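PDB 1E5D: Rubredoxin\:oxygen oxidoreductase from Desulfovibrio gigas, which catalyses the four-electron reduction of one oxygen molecule to two water molecules, using a diiron centre and FMN. Local coordinates for residues D73-Q78 with E98-S103; R188-Y193 with T237-K242; D260-S265 with P312-G317. All coordinates share one frame; numbering follows the deposited sequence.

Contact 1 (D73-Q78 with E98-S103); sequences DYLVIQ and EKIFTS
Phe101 and Tyr74 meet edge to face on two neighbouring parallel strands of the beta-lactamase-like domain, 74-77 and 99-103, joined through helical segments as a beta-alpha-beta unit. In Phe101, CB rests 3.7 Å from Val76 CG2. With CG anti to the carbonyl carbon (chi1 -65°), the ring starts out beside its own backbone N, and its CD2 still touches the same Val76 methyl. Next, CE2 comes down over one face of the tyrosine ring, offset toward the rim, and lies 3.3 Å from Tyr74 CD1. The tip, CZ, ends 4.0 Å from Tyr74 CE1. The two planes stand at 85°, so ring hydrogens meet a pi face; Lys99 CB packs beside the tyrosine, whose OH is hydrogen-bonded to Lys44 NZ. Tyr74, Phe101 and Val76 are buried here, where a flat edge can fit against a ring face and a branched methyl beside it. On the other side of the sheet Ile77 CG1 packs 3.9 Å from Ile100 CG2, both against Met110 of helix 104-114. Leu75 N donates to Lys99 O at 2.9 Å, nearly straight at 164°. Beyond the Ile77 N to Phe101 O bond, a water donates to Ile77 O at 2.6 Å and accepts from Ser103 N at 3.0 Å.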
loop_
_atom_site.group_PDB
_atom_site.type_symbol
_atom_site.label_atom_id
_atom_site.label_comp_id
_atom_site.label_asym_id
_atom_site.label_seq_id
_atom_site.Cartn_x
_atom_site.Cartn_y
_atom_site.Cartn_z
ATOM N N ASP A 73 -2.934 42.224 17.193
ATOM C CA ASP A 73 -1.703 42.388 17.960
ATOM C C ASP A 73 -1.067 41.035 18.265
ATOM O O ASP A 73 0.156 40.908 18.299
ATOM C CB ASP A 73 -1.941 43.105 19.289
ATOM C CG ASP A 73 -2.667 44.424 19.182
ATOM O OD1 ASP A 73 -2.010 45.422 18.807
ATOM O OD2 ASP A 73 -3.883 44.452 19.476
ATOM N N TYR A 74 -1.942 40.067 18.511
ATOM C CA TYR A 74 -1.501 38.781 19.018
ATOM C C TYR A 74 -1.781 37.643 18.045
ATOM O O TYR A 74 -2.821 37.585 17.392
ATOM C CB TYR A 74 -2.200 38.466 20.343
ATOM C CG TYR A 74 -1.738 39.269 21.532
ATOM C CD1 TYR A 74 -0.471 39.841 21.576
ATOM C CD2 TYR A 74 -2.583 39.454 22.621
ATOM C CE1 TYR A 74 -0.070 40.575 22.682
ATOM C CE2 TYR A 74 -2.189 40.182 23.724
ATOM C CZ TYR A 74 -0.930 40.742 23.748
ATOM O OH TYR A 74 -0.534 41.469 24.847
ATOM N N LEU A 75 -0.809 36.743 18.002
ATOM C CA LEU A 75 -0.954 35.508 17.242
ATOM C C LEU A 75 -0.767 34.346 18.204
ATOM O O LEU A 75 0.281 34.251 18.839
ATOM C CB LEU A 75 0.037 35.440 16.084
ATOM C CG LEU A 75 -0.162 36.478 14.973
ATOM C CD1 LEU A 75 0.977 36.430 13.974
ATOM C CD2 LEU A 75 -1.501 36.263 14.287
ATOM N N VAL A 76 -1.770 33.484 18.336
ATOM C CA VAL A 76 -1.556 32.326 19.210
ATOM C C VAL A 76 -1.396 31.071 18.364
ATOM O O VAL A 76 -2.351 30.631 17.719
ATOM C CB VAL A 76 -2.703 32.139 20.213
ATOM C CG1 VAL A 76 -2.571 30.791 20.904
ATOM C CG2 VAL A 76 -2.725 33.261 21.242
ATOM N N ILE A 77 -0.199 30.488 18.344
ATOM C CA ILE A 77 -0.004 29.280 17.543
ATOM C C ILE A 77 0.023 28.041 18.433
ATOM O O ILE A 77 0.967 27.818 19.178
ATOM C CB ILE A 77 1.278 29.341 16.711
ATOM C CG1 ILE A 77 1.466 30.681 16.001
ATOM C CG2 ILE A 77 1.304 28.199 15.705
ATOM C CD1 ILE A 77 0.297 30.985 15.078
ATOM N N GLN A 78 -1.065 27.290 18.291
ATOM C CA GLN A 78 -1.389 26.159 19.137
ATOM C C GLN A 78 -0.870 24.834 18.608
ATOM O O GLN A 78 -0.918 23.849 19.348
ATOM C CB GLN A 78 -2.908 26.031 19.303
ATOM C CG GLN A 78 -3.614 27.380 19.412
ATOM C CD GLN A 78 -4.943 27.208 20.131
ATOM O OE1 GLN A 78 -4.963 27.171 21.362
ATOM N NE2 GLN A 78 -6.020 27.090 19.366
ATOM N N GLU A 98 2.467 42.145 17.721
ATOM C CA GLU A 98 3.331 42.477 18.854
ATOM C C GLU A 98 3.848 41.196 19.484
ATOM O O GLU A 98 4.984 41.068 19.928
ATOM C CB GLU A 98 2.544 43.330 19.835
ATOM C CG GLU A 98 2.959 43.198 21.289
ATOM C CD GLU A 98 2.225 44.210 22.150
ATOM O OE1 GLU A 98 1.207 44.761 21.677
ATOM O OE2 GLU A 98 2.674 44.442 23.289
ATOM N N LYS A 99 2.972 40.186 19.515
ATOM C CA LYS A 99 3.419 38.952 20.153
ATOM C C LYS A 99 2.819 37.713 19.511
ATOM O O LYS A 99 1.669 37.626 19.100
ATOM C CB LYS A 99 3.075 38.989 21.648
ATOM C CG LYS A 99 4.236 39.423 22.525
ATOM C CD LYS A 99 3.757 40.189 23.744
ATOM C CE LYS A 99 4.739 40.029 24.897
ATOM N NZ LYS A 99 6.029 39.441 24.430
ATOM N N ILE A 100 3.684 36.706 19.443
ATOM C CA ILE A 100 3.281 35.397 18.973
ATOM C C ILE A 100 3.275 34.447 20.164
ATOM O O ILE A 100 4.350 34.210 20.721
ATOM C CB ILE A 100 4.223 34.838 17.899
ATOM C CG1 ILE A 100 4.303 35.688 16.630
ATOM C CG2 ILE A 100 3.833 33.404 17.563
ATOM C CD1 ILE A 100 5.403 35.280 15.676
ATOM N N PHE A 101 2.098 33.955 20.520
ATOM C CA PHE A 101 2.004 33.015 21.629
ATOM C C PHE A 101 1.973 31.563 21.160
ATOM O O PHE A 101 1.156 31.211 20.310
ATOM C CB PHE A 101 0.760 33.314 22.473
ATOM C CG PHE A 101 0.861 34.679 23.142
ATOM C CD1 PHE A 101 1.567 34.825 24.320
ATOM C CD2 PHE A 101 0.255 35.782 22.569
ATOM C CE1 PHE A 101 1.665 36.060 24.924
ATOM C CE2 PHE A 101 0.338 37.018 23.173
ATOM C CZ PHE A 101 1.043 37.147 24.349
ATOM N N THR A 102 2.858 30.754 21.732
ATOM C CA THR A 102 2.917 29.333 21.442
ATOM C C THR A 102 3.366 28.550 22.671
ATOM O O THR A 102 3.916 29.078 23.635
ATOM C CB THR A 102 3.858 29.028 20.259
ATOM O OG1 THR A 102 3.628 27.683 19.823
ATOM C CG2 THR A 102 5.312 29.106 20.684
ATOM N N SER A 103 3.107 27.240 22.642
ATOM C CA SER A 103 3.537 26.424 23.772
ATOM C C SER A 103 5.056 26.321 23.769
ATOM O O SER A 103 5.753 26.653 22.809
ATOM C CB SER A 103 2.914 25.034 23.720
ATOM O OG SER A 103 3.528 24.245 22.713
HETATM O O HOH W 1 2.038 25.683 20.311
#

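Contact 2 (R188-Y193 with T237-K242). With OXY (oxygen molecule), chain E.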
loop_
_atom_site.group_PDB
_atom_site.type_symbol
_atom_site.label_atom_id
_atom_site.label_comp_id
_atom_site.label_asym_id
_atom_site.label_seq_id
_atom_site.Cartn_x
_atom_site.Cartn_y
_atom_site.Cartn_z
ATOM N N ARG A 188 -19.845 10.172 12.692
ATOM C CA ARG A 188 -18.994 9.302 11.880
ATOM C C ARG A 188 -17.696 10.016 11.545
ATOM O O ARG A 188 -16.605 9.457 11.599
ATOM C CB ARG A 188 -19.748 8.878 10.625
ATOM C CG ARG A 188 -18.935 8.070 9.632
ATOM C CD ARG A 188 -18.252 6.867 10.262
ATOM N NE ARG A 188 -17.126 6.392 9.465
ATOM C CZ ARG A 188 -16.917 5.159 9.036
ATOM N NH1 ARG A 188 -17.777 4.191 9.318
ATOM N NH2 ARG A 188 -15.836 4.883 8.316
ATOM N N ALA A 189 -17.797 11.298 11.201
ATOM C CA ALA A 189 -16.599 12.055 10.840
ATOM C C ALA A 189 -15.702 12.302 12.044
ATOM O O ALA A 189 -14.475 12.390 11.951
ATOM C CB ALA A 189 -16.998 13.374 10.194
ATOM N N MET A 190 -16.316 12.420 13.225
ATOM C CA MET A 190 -15.471 12.624 14.401
ATOM C C MET A 190 -14.618 11.395 14.680
ATOM O O MET A 190 -13.429 11.481 14.976
ATOM C CB MET A 190 -16.330 12.929 15.618
ATOM C CG MET A 190 -16.916 14.337 15.589
ATOM S SD MET A 190 -18.121 14.477 16.932
ATOM C CE MET A 190 -17.009 14.240 18.323
ATOM N N ARG A 191 -15.286 10.255 14.576
ATOM C CA ARG A 191 -14.606 8.986 14.830
ATOM C C ARG A 191 -13.559 8.769 13.745
ATOM O O ARG A 191 -12.426 8.386 14.046
ATOM C CB ARG A 191 -15.631 7.865 14.907
ATOM C CG ARG A 191 -15.138 6.452 14.673
ATOM C CD ARG A 191 -16.194 5.416 15.065
ATOM N NE ARG A 191 -15.868 4.818 16.363
ATOM C CZ ARG A 191 -16.628 4.902 17.444
ATOM N NH1 ARG A 191 -17.779 5.561 17.389
ATOM N NH2 ARG A 191 -16.236 4.327 18.571
ATOM N N GLU A 192 -13.938 9.040 12.492
ATOM C CA GLU A 192 -12.984 8.820 11.407
ATOM C C GLU A 192 -11.741 9.662 11.653
ATOM O O GLU A 192 -10.610 9.248 11.438
ATOM C CB GLU A 192 -13.588 9.151 10.048
ATOM C CG GLU A 192 -14.698 8.195 9.634
ATOM C CD GLU A 192 -15.146 8.421 8.200
ATOM O OE1 GLU A 192 -14.785 9.487 7.651
ATOM O OE2 GLU A 192 -15.841 7.535 7.651
ATOM N N TYR A 193 -12.004 10.877 12.126
ATOM C CA TYR A 193 -10.890 11.751 12.461
ATOM C C TYR A 193 -10.113 11.188 13.643
ATOM O O TYR A 193 -8.891 11.030 13.578
ATOM C CB TYR A 193 -11.393 13.173 12.747
ATOM C CG TYR A 193 -10.195 14.086 12.940
ATOM C CD1 TYR A 193 -9.526 14.595 11.837
ATOM C CD2 TYR A 193 -9.739 14.416 14.208
ATOM C CE1 TYR A 193 -8.432 15.423 12.003
ATOM C CE2 TYR A 193 -8.642 15.244 14.380
ATOM C CZ TYR A 193 -7.997 15.742 13.273
ATOM O OH TYR A 193 -6.905 16.563 13.423
ATOM N N THR A 237 -20.844 18.768 25.087
ATOM C CA THR A 237 -20.767 17.625 26.001
ATOM C C THR A 237 -20.731 16.341 25.184
ATOM O O THR A 237 -20.010 15.401 25.515
ATOM C CB THR A 237 -21.921 17.616 27.011
ATOM O OG1 THR A 237 -21.759 18.717 27.924
ATOM C CG2 THR A 237 -21.896 16.351 27.860
ATOM N N PHE A 238 -21.508 16.353 24.112
ATOM C CA PHE A 238 -21.457 15.290 23.114
ATOM C C PHE A 238 -20.016 15.052 22.667
ATOM O O PHE A 238 -19.522 13.924 22.763
ATOM C CB PHE A 238 -22.342 15.657 21.934
ATOM C CG PHE A 238 -22.344 14.673 20.782
ATOM C CD1 PHE A 238 -22.946 13.434 20.901
ATOM C CD2 PHE A 238 -21.742 15.007 19.581
ATOM C CE1 PHE A 238 -22.955 12.544 19.837
ATOM C CE2 PHE A 238 -21.749 14.126 18.515
ATOM C CZ PHE A 238 -22.357 12.890 18.638
ATOM N N ALA A 239 -19.338 16.096 22.192
ATOM C CA ALA A 239 -17.968 15.977 21.715
ATOM C C ALA A 239 -17.065 15.277 22.727
ATOM O O ALA A 239 -16.336 14.333 22.401
ATOM C CB ALA A 239 -17.364 17.341 21.385
ATOM N N VAL A 240 -17.108 15.758 23.967
ATOM C CA VAL A 240 -16.233 15.242 25.013
ATOM C C VAL A 240 -16.633 13.837 25.440
ATOM O O VAL A 240 -15.768 13.008 25.714
ATOM C CB VAL A 240 -16.241 16.167 26.245
ATOM C CG1 VAL A 240 -15.587 15.476 27.430
ATOM C CG2 VAL A 240 -15.544 17.468 25.906
ATOM N N GLN A 241 -17.938 13.588 25.486
ATOM C CA GLN A 241 -18.443 12.246 25.726
ATOM C C GLN A 241 -17.743 11.259 24.792
ATOM O O GLN A 241 -17.076 10.315 25.194
ATOM C CB GLN A 241 -19.941 12.209 25.466
ATOM C CG GLN A 241 -20.865 12.049 26.653
ATOM C CD GLN A 241 -22.295 11.783 26.200
ATOM O OE1 GLN A 241 -22.538 11.275 25.104
ATOM N NE2 GLN A 241 -23.248 12.137 27.056
ATOM N N LYS A 242 -17.920 11.541 23.508
ATOM C CA LYS A 242 -17.409 10.748 22.404
ATOM C C LYS A 242 -15.906 10.527 22.473
ATOM O O LYS A 242 -15.462 9.393 22.299
ATOM C CB LYS A 242 -17.808 11.447 21.095
ATOM C CG LYS A 242 -19.258 11.116 20.739
ATOM C CD LYS A 242 -19.327 9.741 20.082
ATOM C CE LYS A 242 -20.530 8.953 20.567
ATOM N NZ LYS A 242 -20.668 7.645 19.866
HETATM O O1 OXY E . -4.393 17.374 11.473
HETATM O O2 OXY E . -3.780 16.442 11.030
#
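Arg191 NH1 and Lys242 NZ, one from each helix, converge on a single polar atom, OE2 of Glu187: the arginine forms a salt bridge, the lysine a long, weak ion pair. The two cationic atoms are 4.3 Å apart, NZ near the guanidinium plane at its edge. The shared carboxylate probably offsets their repulsion, though the main partner of NZ is Glu245, with which it forms a salt bridge. The axes of segments 188-193 and 237-242 come no nearer than 11.4 Å and are inclined by 41°, so long side chains must span the gap. Helices 183-198 and 233-248 pack against each other in the lactamase-fold half, the Met190 side chain about 14 Å from the diiron group. Met190 does most of the spanning. Its CG lies anti to the carbonyl carbon (chi1 -74°), and the bend at chi3 turns CE to a point 3.9 Å from Ala239 CA and 4.0 Å from Lys242 CB; small alanine lets the methyl approach the backbone. The sulfur makes an oblique Met-aromatic contact, SD lying 4.0 Å from Phe238 CE2, while Lys242 CG covers one face of that ring. Phe230 touches both Met190 and Ala239. One turn beyond Ala189, Tyr193 OH donates a weak hydrogen bond to O1 of the oxygen molecule, 3.3 Å away.

Contact 3 (D260-S265 with P312-G317); sequences DSMWHS and PTHNNG. With FMN (flavin mononucleotide), chain C.
Pro312 touches Asp260 and Met262 at once: its CD lies 3.1 Å from Asp260 O, and its CG packs 3.9 Å from Met262 CE. The third ring carbon, CB, faces the flavin phosphate ester, 3.3 Å from FMN O5', so the compact proline ring fills the angle between the two loops and the ribityl tail. At Thr313 the backbone O accepts the ribityl hydroxyl O2' at 3.0 Å, CG2 packs against the pyrimidine part of the isoalloxazine, and OG1 is bonded to Ser351 N. His314 swings its ring out with CG anti to the backbone N (chi1 -179°), which helps bring CD2 to 3.8 Å from Met262 SD in an oblique sulfur-aromatic contact; FMN C7M meets the imidazole edge in its plane, and Asn315 ND2 covers one face. The chain then folds into a type I' turn from His314 to Gly317. Asn315 and Asn316, a residue type that tolerates positive phi well, take the central positions and aim their backbone N-H groups at the flavin: Asn315 N donates to N5 at 3.0 Å and Asn316 N to O4 at 2.8 Å. Across from this turn, residues 261-265 wrap the phosphate: Met262 N and Trp263 N both donate to O2P, the latter nearly straight (175°), Ser261 OG to O1P and Ser265 N to O3P. Trp263 NE1 reaches Glu81 of the second subunit, a ligand of the iron site there. Phosphate loop on one side and isoalloxazine-binding turn on the other make up the FMN site of a flavodoxin fold.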
loop_
_atom_site.group_PDB
_atom_site.type_symbol
_atom_site.label_atom_id
_atom_site.label_comp_id
_atom_site.label_asym_id
_atom_site.label_seq_id
_atom_site.Cartn_x
_atom_site.Cartn_y
_atom_site.Cartn_z
ATOM N N ASP A 260 -6.380 -9.427 1.228
ATOM C CA ASP A 260 -6.113 -9.245 -0.187
ATOM C C ASP A 260 -5.903 -10.637 -0.774
ATOM O O ASP A 260 -5.776 -11.621 -0.040
ATOM C CB ASP A 260 -4.934 -8.326 -0.443
ATOM C CG ASP A 260 -4.966 -7.730 -1.837
ATOM O OD1 ASP A 260 -5.871 -8.097 -2.619
ATOM O OD2 ASP A 260 -4.090 -6.910 -2.157
ATOM N N SER A 261 -5.898 -10.738 -2.094
ATOM C CA SER A 261 -5.862 -12.062 -2.719
ATOM C C SER A 261 -5.472 -11.941 -4.180
ATOM O O SER A 261 -5.723 -10.904 -4.801
ATOM C CB SER A 261 -7.235 -12.706 -2.573
ATOM O OG SER A 261 -7.253 -13.996 -3.159
ATOM N N MET A 262 -4.855 -12.972 -4.749
ATOM C CA MET A 262 -4.559 -12.887 -6.181
ATOM C C MET A 262 -5.540 -13.748 -6.967
ATOM O O MET A 262 -6.083 -13.271 -7.959
ATOM C CB MET A 262 -3.116 -13.293 -6.499
ATOM C CG MET A 262 -2.106 -12.558 -5.631
ATOM S SD MET A 262 -0.458 -13.277 -5.674
ATOM C CE MET A 262 -0.609 -14.527 -4.391
ATOM N N TRP A 263 -5.750 -14.977 -6.522
ATOM C CA TRP A 263 -6.573 -15.940 -7.256
ATOM C C TRP A 263 -7.834 -16.331 -6.501
ATOM O O TRP A 263 -8.465 -17.354 -6.750
ATOM C CB TRP A 263 -5.734 -17.184 -7.622
ATOM C CG TRP A 263 -4.774 -16.806 -8.722
ATOM C CD1 TRP A 263 -3.430 -16.583 -8.617
ATOM C CD2 TRP A 263 -5.123 -16.604 -10.095
ATOM N NE1 TRP A 263 -2.921 -16.255 -9.860
ATOM C CE2 TRP A 263 -3.937 -16.261 -10.780
ATOM C CE3 TRP A 263 -6.321 -16.680 -10.812
ATOM C CZ2 TRP A 263 -3.914 -15.994 -12.148
ATOM C CZ3 TRP A 263 -6.293 -16.417 -12.167
ATOM C CH2 TRP A 263 -5.101 -16.079 -12.822
ATOM N N HIS A 264 -8.235 -15.478 -5.568
ATOM C CA HIS A 264 -9.516 -15.566 -4.896
ATOM C C HIS A 264 -9.667 -16.666 -3.876
ATOM O O HIS A 264 -10.773 -16.769 -3.327
ATOM C CB HIS A 264 -10.633 -15.743 -5.966
ATOM C CG HIS A 264 -10.570 -14.524 -6.841
ATOM N ND1 HIS A 264 -10.905 -13.276 -6.362
ATOM C CD2 HIS A 264 -10.166 -14.368 -8.118
ATOM C CE1 HIS A 264 -10.735 -12.396 -7.328
ATOM N NE2 HIS A 264 -10.294 -13.030 -8.400
ATOM N N SER A 265 -8.652 -17.476 -3.591
ATOM C CA SER A 265 -8.948 -18.495 -2.568
ATOM C C SER A 265 -8.994 -17.825 -1.205
ATOM O O SER A 265 -9.836 -18.131 -0.357
ATOM C CB SER A 265 -7.936 -19.631 -2.590
ATOM O OG SER A 265 -7.992 -20.370 -3.795
ATOM N N PRO A 312 -2.838 -14.426 1.101
ATOM C CA PRO A 312 -2.157 -15.602 0.558
ATOM C C PRO A 312 -0.665 -15.428 0.768
ATOM O O PRO A 312 -0.187 -14.334 1.059
ATOM C CB PRO A 312 -2.506 -15.536 -0.927
ATOM C CG PRO A 312 -2.713 -14.080 -1.194
ATOM C CD PRO A 312 -3.351 -13.532 0.061
ATOM N N THR A 313 0.131 -16.482 0.628
ATOM C CA THR A 313 1.570 -16.229 0.717
ATOM C C THR A 313 2.104 -15.721 -0.613
ATOM O O THR A 313 1.999 -16.346 -1.664
ATOM C CB THR A 313 2.338 -17.495 1.132
ATOM O OG1 THR A 313 1.854 -17.884 2.423
ATOM C CG2 THR A 313 3.815 -17.176 1.261
ATOM N N HIS A 314 2.708 -14.536 -0.568
ATOM C CA HIS A 314 3.294 -13.981 -1.780
ATOM C C HIS A 314 4.789 -13.798 -1.544
ATOM O O HIS A 314 5.146 -13.000 -0.682
ATOM C CB HIS A 314 2.631 -12.658 -2.152
ATOM C CG HIS A 314 3.164 -12.037 -3.404
ATOM N ND1 HIS A 314 3.913 -10.884 -3.419
ATOM C CD2 HIS A 314 3.064 -12.421 -4.700
ATOM C CE1 HIS A 314 4.243 -10.582 -4.660
ATOM N NE2 HIS A 314 3.738 -11.501 -5.469
ATOM N N ASN A 315 5.592 -14.537 -2.299
ATOM C CA ASN A 315 7.043 -14.468 -2.149
ATOM C C ASN A 315 7.465 -14.552 -0.686
ATOM O O ASN A 315 8.087 -13.635 -0.150
ATOM C CB ASN A 315 7.572 -13.187 -2.801
ATOM C CG ASN A 315 7.321 -13.178 -4.296
ATOM O OD1 ASN A 315 7.378 -14.194 -4.988
ATOM N ND2 ASN A 315 7.037 -11.989 -4.808
ATOM N N ASN A 316 7.108 -15.654 -0.036
ATOM C CA ASN A 316 7.561 -15.938 1.322
ATOM C C ASN A 316 7.044 -14.944 2.345
ATOM O O ASN A 316 7.558 -14.879 3.459
ATOM C CB ASN A 316 9.103 -15.972 1.345
ATOM C CG ASN A 316 9.569 -17.064 0.384
ATOM O OD1 ASN A 316 10.258 -16.796 -0.594
ATOM N ND2 ASN A 316 9.147 -18.290 0.685
ATOM N N GLY A 317 6.025 -14.191 1.945
ATOM C CA GLY A 317 5.423 -13.213 2.830
ATOM C C GLY A 317 3.970 -12.953 2.468
ATOM O O GLY A 317 3.314 -13.776 1.830
HETATM N N1 FMN C . 2.963 -19.724 -2.211
HETATM C C2 FMN C . 3.893 -20.039 -1.320
HETATM O O2 FMN C . 3.821 -21.019 -0.629
HETATM N N3 FMN C . 5.037 -19.222 -1.119
HETATM C C4 FMN C . 5.413 -18.302 -2.081
HETATM O O4 FMN C . 6.385 -17.608 -1.846
HETATM C C4A FMN C . 4.417 -17.984 -3.093
HETATM N N5 FMN C . 4.532 -16.860 -3.837
HETATM C C5A FMN C . 3.746 -16.800 -4.963
HETATM C C6 FMN C . 3.936 -15.697 -5.835
HETATM C C7 FMN C . 3.036 -15.418 -6.835
HETATM C C7M FMN C . 3.100 -14.091 -7.543
HETATM C C8 FMN C . 1.849 -16.236 -6.983
HETATM C C8M FMN C . 0.973 -16.084 -8.206
HETATM C C9 FMN C . 1.764 -17.435 -6.258
HETATM C C9A FMN C . 2.580 -17.595 -5.136
HETATM N N10 FMN C . 2.324 -18.563 -4.116
HETATM C C10 FMN C . 3.224 -18.812 -3.171
HETATM C "C1'" FMN C . 1.144 -19.441 -4.305
HETATM C "C2'" FMN C . -0.143 -18.759 -3.776
HETATM O "O2'" FMN C . -0.020 -18.494 -2.383
HETATM C "C3'" FMN C . -1.260 -19.759 -4.026
HETATM O "O3'" FMN C . -1.582 -19.656 -5.411
HETATM C "C4'" FMN C . -2.504 -19.419 -3.202
HETATM O "O4'" FMN C . -3.549 -20.364 -3.486
HETATM C "C5'" FMN C . -2.920 -18.013 -3.576
HETATM O "O5'" FMN C . -4.211 -17.631 -2.767
HETATM P P FMN C . -5.201 -16.605 -3.305
HETATM O O1P FMN C . -5.986 -16.103 -2.092
HETATM O O2P FMN C . -4.580 -15.617 -4.067
HETATM O O3P FMN C . -6.136 -17.266 -4.210
#

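In the fold
The three contacts follow one another along the chain without overlap. Contact 1 lies in the seven-stranded mixed sheet of the lactamase-fold part, and contact 2 joins two helices of the same half, with centres about 28 Å apart. Contact 3 belongs to the flavodoxin part, where its loops follow strands 254-259 and 306-310, adjacent in the parallel sheet. Its centre is about 37 Å from that of contact 2 and about 53 Å from that of contact 1, on the opposite side of the chain's centre. The flavin of one chain is therefore remote from its own diiron centre. Because contact 3 touches the iron-binding half of the second subunit, electrons probably pass between subunits of the dimer.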